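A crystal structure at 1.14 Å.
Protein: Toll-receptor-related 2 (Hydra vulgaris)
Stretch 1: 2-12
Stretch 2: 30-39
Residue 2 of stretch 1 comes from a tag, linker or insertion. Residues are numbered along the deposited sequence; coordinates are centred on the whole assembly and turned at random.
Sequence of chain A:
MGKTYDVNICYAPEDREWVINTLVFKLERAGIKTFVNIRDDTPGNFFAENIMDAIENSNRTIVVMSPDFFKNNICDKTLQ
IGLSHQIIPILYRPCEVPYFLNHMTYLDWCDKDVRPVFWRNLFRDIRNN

Stretch 1 (2-12) GKTYDVNICYA
Stretch 2 (30-39) AGIKTFVNIR

Two strands run parallel, Val7 opposite Thr34 (CA to CA 5.1 Å) and Asn8 opposite Phe35 (4.6 Å); the two stretches together bury 680 Å². The backbone ladder alternates sides: Val7 N donates to Lys33 O (3.2 Å), Phe35 N to Val7 O (2.8 Å) and Ile9 N to Phe35 O (3.2 Å). Phi and psi stay extended along it, near -145/146 at Val7 and -91/124 at Phe35. Val7 O also receives the CA-H of Thr34 (CA to O 3.3 Å).

Below the ladder the chain turns a corner at Asp6 (-71/-41), and its side chain substitutes for a strand carbonyl. With chi1 m, Asp6 OD2 accepts from Lys33 N at 2.9 Å, nearly straight at 165°, while Asp6 N makes a weak bond to Lys33 O (2.8 Å). Lys33 O thus serves two amides. A water donates to both Asp6 OD2 (2.6 Å) and Gly31 O (2.8 Å), the latter on a residue whose positive phi of 80° favours glycine. The Lys33 side chain (m, t, m, t) reaches Thr4 O through NZ, a weak bond of 2.9 Å.

On one face, Val7 CG2 meets Ile32 CG2 at 4.0 Å, and Ile9 CG1 packs on Thr34 CG2 at 3.5 Å. Thr34 (m) is buried, and its OG1 donates to Ile32 O (3.2 Å), so its hydroxyl hydrogen has an acceptor. Phe35 (t) lies on the other face with Asn8 (t), whose ND2 is satisfied elsewhere in the structure. The Phe35 edge meets the face of Tyr5 (m), centroids 5.3 Å apart and planes at 77°; Phe35 CB sits 4.1 Å from the Tyr5 centroid.

At the far end, Tyr11 (p) sends OH to Asn37 OD1 (2.7 Å). Asn37 (p), starting the helix after N-cap Val36, donates ND2 to a water (3.0 Å) that also donates to Tyr11 O (2.9 Å).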

ATOM      1  N   GLY A   2       4.551 -15.557  -5.696  1.00 38.71           N
ATOM      2  CA  GLY A   2       4.256 -16.246  -6.937  1.00 38.77           C
ATOM      3  C   GLY A   2       3.185 -15.481  -7.694  1.00 34.54           C
ATOM      4  O   GLY A   2       2.519 -16.045  -8.563  1.00 39.73           O
ATOM      5  N   LYS A   3       3.013 -14.199  -7.368  1.00 28.41           N
ATOM      6  CA  LYS A   3       1.995 -13.390  -8.045  1.00 20.15           C
ATOM      7  C   LYS A   3       2.608 -12.466  -9.103  1.00 16.70           C
ATOM      8  O   LYS A   3       3.824 -12.166  -9.089  1.00 16.98           O
ATOM      9  CB  LYS A   3       1.177 -12.581  -7.037  1.00 22.96           C
ATOM     10  CG  LYS A   3       0.514 -13.404  -5.943  1.00 24.40           C
ATOM     11  CD  LYS A   3      -0.533 -14.369  -6.465  1.00 24.92           C
ATOM     12  CE  LYS A   3      -1.149 -15.184  -5.333  1.00 27.93           C
ATOM     13  NZ  LYS A   3      -2.583 -14.826  -5.116  1.00 27.24           N
ATOM     14  N   THR A   4       1.759 -12.023 -10.024  1.00 13.66           N
ATOM     15  CA  THR A   4       2.180 -11.182 -11.130  1.00 15.07           C
ATOM     16  C   THR A   4       2.880  -9.918 -10.675  1.00 11.81           C
ATOM     17  O   THR A   4       3.876  -9.539 -11.241  1.00 16.36           O
ATOM     18  CB  THR A   4       0.970 -10.813 -12.025  1.00 16.77           C
ATOM     19  OG1 THR A   4       0.460 -12.013 -12.610  1.00 20.41           O
ATOM     20  CG2 THR A   4       1.342  -9.861 -13.159  1.00 18.63           C
ATOM     21  N   TYR A   5       2.308  -9.242  -9.683  1.00  9.45           N
ATOM     22  CA  TYR A   5       2.869  -8.018  -9.122  1.00  8.46           C
ATOM     23  C   TYR A   5       3.473  -8.334  -7.776  1.00  8.81           C
ATOM     24  O   TYR A   5       2.968  -9.154  -7.021  1.00  9.71           O
ATOM     25  CB  TYR A   5       1.762  -6.962  -8.977  1.00  8.85           C
ATOM     26  CG  TYR A   5       1.116  -6.601 -10.274  1.00 10.42           C
ATOM     27  CD1 TYR A   5       1.625  -5.583 -11.054  1.00 14.15           C
ATOM     28  CD2 TYR A   5      -0.021  -7.256 -10.724  1.00 14.66           C
ATOM     29  CE1 TYR A   5       1.049  -5.223 -12.248  1.00 17.85           C
ATOM     30  CE2 TYR A   5      -0.609  -6.901 -11.931  1.00 18.20           C
ATOM     31  CZ  TYR A   5      -0.048  -5.885 -12.681  1.00 19.85           C
ATOM     32  OH  TYR A   5      -0.575  -5.504 -13.878  1.00 25.36           O
ATOM     33  N   ASP A   6       4.568  -7.638  -7.452  1.00  9.49           N
ATOM     34  CA  ASP A   6       5.098  -7.729  -6.092  1.00  9.52           C
ATOM     35  C   ASP A   6       4.193  -7.021  -5.085  1.00  9.62           C
ATOM     36  O   ASP A   6       3.948  -7.537  -3.987  1.00 10.86           O
ATOM     37  CB  ASP A   6       6.480  -7.095  -6.002  1.00 12.36           C
ATOM     38  CG  ASP A   6       7.468  -7.806  -6.820  1.00 16.49           C
ATOM     39  OD1 ASP A   6       7.757  -8.960  -6.442  1.00 22.68           O
ATOM     40  OD2 ASP A   6       7.978  -7.239  -7.825  1.00 15.12           O
ATOM     41  N   VAL A   7       3.680  -5.858  -5.460  1.00  8.31           N
ATOM     42  CA  VAL A   7       2.866  -5.072  -4.539  1.00  7.25           C
ATOM     43  C   VAL A   7       1.764  -4.352  -5.249  1.00  7.57           C
ATOM     44  O   VAL A   7       1.907  -3.946  -6.397  1.00 10.78           O
ATOM     45  CB  VAL A   7       3.656  -4.010  -3.750  1.00  9.68           C
ATOM     46  CG1 VAL A   7       4.566  -4.650  -2.788  1.00 13.86           C
ATOM     47  CG2 VAL A   7       4.402  -3.072  -4.662  1.00  9.66           C
ATOM     48  N   ASN A   8       0.654  -4.235  -4.535  1.00  7.12           N
ATOM     49  CA  ASN A   8      -0.431  -3.381  -4.895  1.00  7.48           C
ATOM     50  C   ASN A   8      -0.420  -2.162  -3.961  1.00  6.08           C
ATOM     51  O   ASN A   8      -0.046  -2.274  -2.817  1.00 10.85           O
ATOM     52  CB  ASN A   8      -1.703  -4.200  -4.672  1.00 12.06           C
ATOM     53  CG  ASN A   8      -2.906  -3.407  -4.687  1.00 14.27           C
ATOM     54  OD1 ASN A   8      -3.072  -2.557  -5.549  1.00 13.45           O
ATOM     55  ND2 ASN A   8      -3.803  -3.660  -3.732  1.00 17.01           N
ATOM     56  N   ILE A   9      -0.803  -1.002  -4.474  1.00  6.66           N
ATOM     57  CA  ILE A   9      -0.755   0.207  -3.640  1.00  7.73           C
ATOM     58  C   ILE A   9      -2.151   0.661  -3.388  1.00  8.64           C
ATOM     59  O   ILE A   9      -2.877   1.014  -4.309  1.00 11.83           O
ATOM     60  CB  ILE A   9      -0.018   1.351  -4.335  1.00 12.24           C
ATOM     61  CG1 ILE A   9       1.265   0.862  -5.019  1.00 15.82           C
ATOM     62  CG2 ILE A   9       0.238   2.514  -3.320  1.00 18.35           C
ATOM     63  CD1 ILE A   9       2.319   0.414  -4.109  1.00 14.91           C
ATOM     64  N   CYS A  10      -2.508   0.680  -2.132  1.00  7.86           N
ATOM     65  CA  CYS A  10      -3.821   1.145  -1.712  1.00  8.34           C
ATOM     66  C   CYS A  10      -3.685   2.521  -1.022  1.00  7.74           C
ATOM     67  O   CYS A  10      -2.957   2.642  -0.029  1.00  7.49           O
ATOM     68  CB  CYS A  10      -4.429   0.144  -0.731  1.00 11.20           C
ATOM     69  SG  CYS A  10      -6.044   0.626  -0.167  1.00 14.85           S
ATOM     70  N   TYR A  11      -4.332   3.548  -1.566  1.00  7.69           N
ATOM     71  CA  TYR A  11      -4.093   4.941  -1.146  1.00  6.69           C
ATOM     72  C   TYR A  11      -5.292   5.791  -1.522  1.00  7.86           C
ATOM     73  O   TYR A  11      -6.041   5.461  -2.441  1.00  8.95           O
ATOM     74  CB  TYR A  11      -2.820   5.496  -1.813  1.00  7.25           C
ATOM     75  CG  TYR A  11      -2.972   5.758  -3.293  1.00  6.44           C
ATOM     76  CD1 TYR A  11      -2.968   4.700  -4.215  1.00  7.85           C
ATOM     77  CD2 TYR A  11      -3.202   7.027  -3.781  1.00  7.62           C
ATOM     78  CE1 TYR A  11      -3.174   4.922  -5.539  1.00  8.90           C
ATOM     79  CE2 TYR A  11      -3.371   7.273  -5.112  1.00  8.01           C
ATOM     80  CZ  TYR A  11      -3.389   6.196  -6.008  1.00  9.72           C
ATOM     81  OH  TYR A  11      -3.608   6.431  -7.356  1.00 11.37           O
ATOM     82  N   ALA A  12      -5.461   6.883  -0.808  1.00  8.39           N
ATOM     83  CA  ALA A  12      -6.496   7.864  -1.100  1.00  9.56           C
ATOM     84  C   ALA A  12      -6.050   8.823  -2.200  1.00  8.83           C
ATOM     85  O   ALA A  12      -4.888   9.220  -2.261  1.00  8.15           O
ATOM     86  CB  ALA A  12      -6.836   8.652   0.149  1.00 10.49           C
ATOM     87  N   ALA A  30      13.395   0.444  -8.722  1.00  8.34           N
ATOM     88  CA  ALA A  30      14.059  -0.623  -7.973  1.00 10.44           C
ATOM     89  C   ALA A  30      13.721  -2.015  -8.526  1.00  9.72           C
ATOM     90  O   ALA A  30      14.140  -3.019  -7.940  1.00 10.88           O
ATOM     91  CB  ALA A  30      13.683  -0.539  -6.472  1.00 11.21           C
ATOM     92  N   GLY A  31      12.988  -2.072  -9.642  1.00  9.27           N
ATOM     93  CA  GLY A  31      12.607  -3.327 -10.237  1.00  8.81           C
ATOM     94  C   GLY A  31      11.439  -4.044  -9.612  1.00  8.10           C
ATOM     95  O   GLY A  31      11.197  -5.220  -9.893  1.00 10.29           O
ATOM     96  N   ILE A  32      10.692  -3.337  -8.771  1.00  8.17           N
ATOM     97  CA  ILE A  32       9.548  -3.908  -8.094  1.00  7.91           C
ATOM     98  C   ILE A  32       8.306  -3.681  -8.957  1.00  8.45           C
ATOM     99  O   ILE A  32       7.988  -2.577  -9.342  1.00 10.93           O
ATOM    100  CB  ILE A  32       9.415  -3.305  -6.675  1.00  9.24           C
ATOM    101  CG1 ILE A  32      10.648  -3.742  -5.839  1.00 10.69           C
ATOM    102  CG2 ILE A  32       8.072  -3.714  -6.033  1.00  9.08           C
ATOM    103  CD1 ILE A  32      10.820  -3.003  -4.526  1.00 14.53           C
ATOM    104  N   LYS A  33       7.598  -4.769  -9.236  1.00  8.26           N
ATOM    105  CA  LYS A  33       6.431  -4.754 -10.102  1.00  9.22           C
ATOM    106  C   LYS A  33       5.227  -4.312  -9.260  1.00  8.57           C
ATOM    107  O   LYS A  33       4.909  -4.928  -8.233  1.00  8.91           O
ATOM    108  CB  LYS A  33       6.161  -6.147 -10.673  1.00 12.11           C
ATOM    109  CG  LYS A  33       7.305  -6.736 -11.456  1.00 17.92           C
ATOM    110  CD  LYS A  33       6.983  -8.180 -11.952  1.00 22.11           C
ATOM    111  CE  LYS A  33       6.870  -9.203 -10.800  1.00 28.56           C
ATOM    112  NZ  LYS A  33       6.602 -10.629 -11.237  1.00 33.44           N
ATOM    113  N   THR A  34       4.600  -3.217  -9.671  1.00  7.97           N
ATOM    114  CA  THR A  34       3.597  -2.530  -8.872  1.00  7.63           C
ATOM    115  C   THR A  34       2.266  -2.431  -9.587  1.00  8.67           C
ATOM    116  O   THR A  34       2.208  -2.035 -10.755  1.00 12.46           O
ATOM    117  CB  THR A  34       4.155  -1.140  -8.524  1.00 10.98           C
ATOM    118  OG1 THR A  34       5.467  -1.270  -7.943  1.00 13.05           O
ATOM    119  CG2 THR A  34       3.304  -0.398  -7.573  1.00 15.14           C
ATOM    120  N   PHE A  35       1.180  -2.774  -8.884  1.00  7.03           N
ATOM    121  CA  PHE A  35      -0.183  -2.517  -9.374  1.00  7.78           C
ATOM    122  C   PHE A  35      -0.614  -1.152  -8.867  1.00  7.42           C
ATOM    123  O   PHE A  35      -0.605  -0.897  -7.663  1.00  8.51           O
ATOM    124  CB  PHE A  35      -1.160  -3.578  -8.858  1.00  8.82           C
ATOM    125  CG  PHE A  35      -2.517  -3.509  -9.501  1.00  9.47           C
ATOM    126  CD1 PHE A  35      -3.381  -2.474  -9.189  1.00 10.07           C
ATOM    127  CD2 PHE A  35      -2.939  -4.481 -10.384  1.00 10.97           C
ATOM    128  CE1 PHE A  35      -4.637  -2.394  -9.783  1.00 12.07           C
ATOM    129  CE2 PHE A  35      -4.204  -4.413 -10.954  1.00 13.29           C
ATOM    130  CZ  PHE A  35      -5.037  -3.381 -10.663  1.00 12.82           C
ATOM    131  N   VAL A  36      -0.982  -0.294  -9.794  1.00 10.33           N
ATOM    132  CA  VAL A  36      -1.436   1.059  -9.470  1.00 15.15           C
ATOM    133  C   VAL A  36      -2.702   1.350 -10.207  1.00 10.20           C
ATOM    134  O   VAL A  36      -2.764   1.234 -11.447  1.00 10.75           O
ATOM    135  CB  VAL A  36      -0.388   2.131  -9.738  1.00 22.77           C
ATOM    136  CG1 VAL A  36       0.108   2.054 -11.146  1.00 26.06           C
ATOM    137  CG2 VAL A  36      -0.929   3.508  -9.419  1.00 25.02           C
ATOM    138  N   ASN A  37      -3.722   1.716  -9.456  1.00 11.36           N
ATOM    139  CA  ASN A  37      -5.052   1.828 -10.001  1.00 11.53           C
ATOM    140  C   ASN A  37      -5.153   2.675 -11.245  1.00 11.83           C
ATOM    141  O   ASN A  37      -5.837   2.262 -12.192  1.00 11.85           O
ATOM    142  CB  ASN A  37      -6.060   2.314  -8.966  1.00 13.02           C
ATOM    143  CG  ASN A  37      -5.631   3.572  -8.224  1.00 12.51           C
ATOM    144  OD1 ASN A  37      -4.594   4.219  -8.505  1.00 12.12           O
ATOM    145  ND2 ASN A  37      -6.434   3.913  -7.236  1.00 16.20           N
ATOM    146  N   ILE A  38      -4.495   3.837 -11.272  1.00 11.55           N
ATOM    147  CA  ILE A  38      -4.715   4.783 -12.359  1.00 14.30           C
ATOM    148  C   ILE A  38      -4.145   4.271 -13.647  1.00 14.68           C
ATOM    149  O   ILE A  38      -4.482   4.829 -14.683  1.00 18.56           O
ATOM    150  CB  ILE A  38      -4.183   6.199 -12.047  1.00 17.84           C
ATOM    151  CG1 ILE A  38      -2.672   6.201 -11.860  1.00 17.35           C
ATOM    152  CG2 ILE A  38      -4.883   6.801 -10.810  1.00 20.85           C
ATOM    153  CD1 ILE A  38      -2.108   7.635 -11.830  1.00 20.90           C
ATOM    154  N   ARG A  39      -3.315   3.237 -13.603  1.00 10.92           N
ATOM    155  CA  ARG A  39      -2.816   2.557 -14.799  1.00 11.97           C
ATOM    156  C   ARG A  39      -3.495   1.204 -15.015  1.00 11.42           C
ATOM    157  O   ARG A  39      -3.839   0.857 -16.152  1.00 13.13           O
ATOM    158  CB  ARG A  39      -1.314   2.340 -14.689  1.00 13.43           C
ATOM    159  CG  ARG A  39      -0.684   1.710 -15.934  1.00 15.67           C
ATOM    160  CD  ARG A  39       0.795   1.497 -15.743  1.00 18.48           C
ATOM    161  NE  ARG A  39       0.951   0.591 -14.625  1.00 16.38           N
ATOM    162  CZ  ARG A  39       1.994   0.547 -13.803  1.00 17.06           C
ATOM    163  NH1 ARG A  39       3.048   1.345 -13.990  1.00 19.64           N
ATOM    164  NH2 ARG A  39       1.966  -0.312 -12.784  1.00 19.03           N
TER
HETATM  165  O   HOH W   1      10.239  -7.663  -8.926  1.00 17.04           O
HETATM  166  O   HOH W   2      -6.749   6.097  -5.150  1.00 13.20           O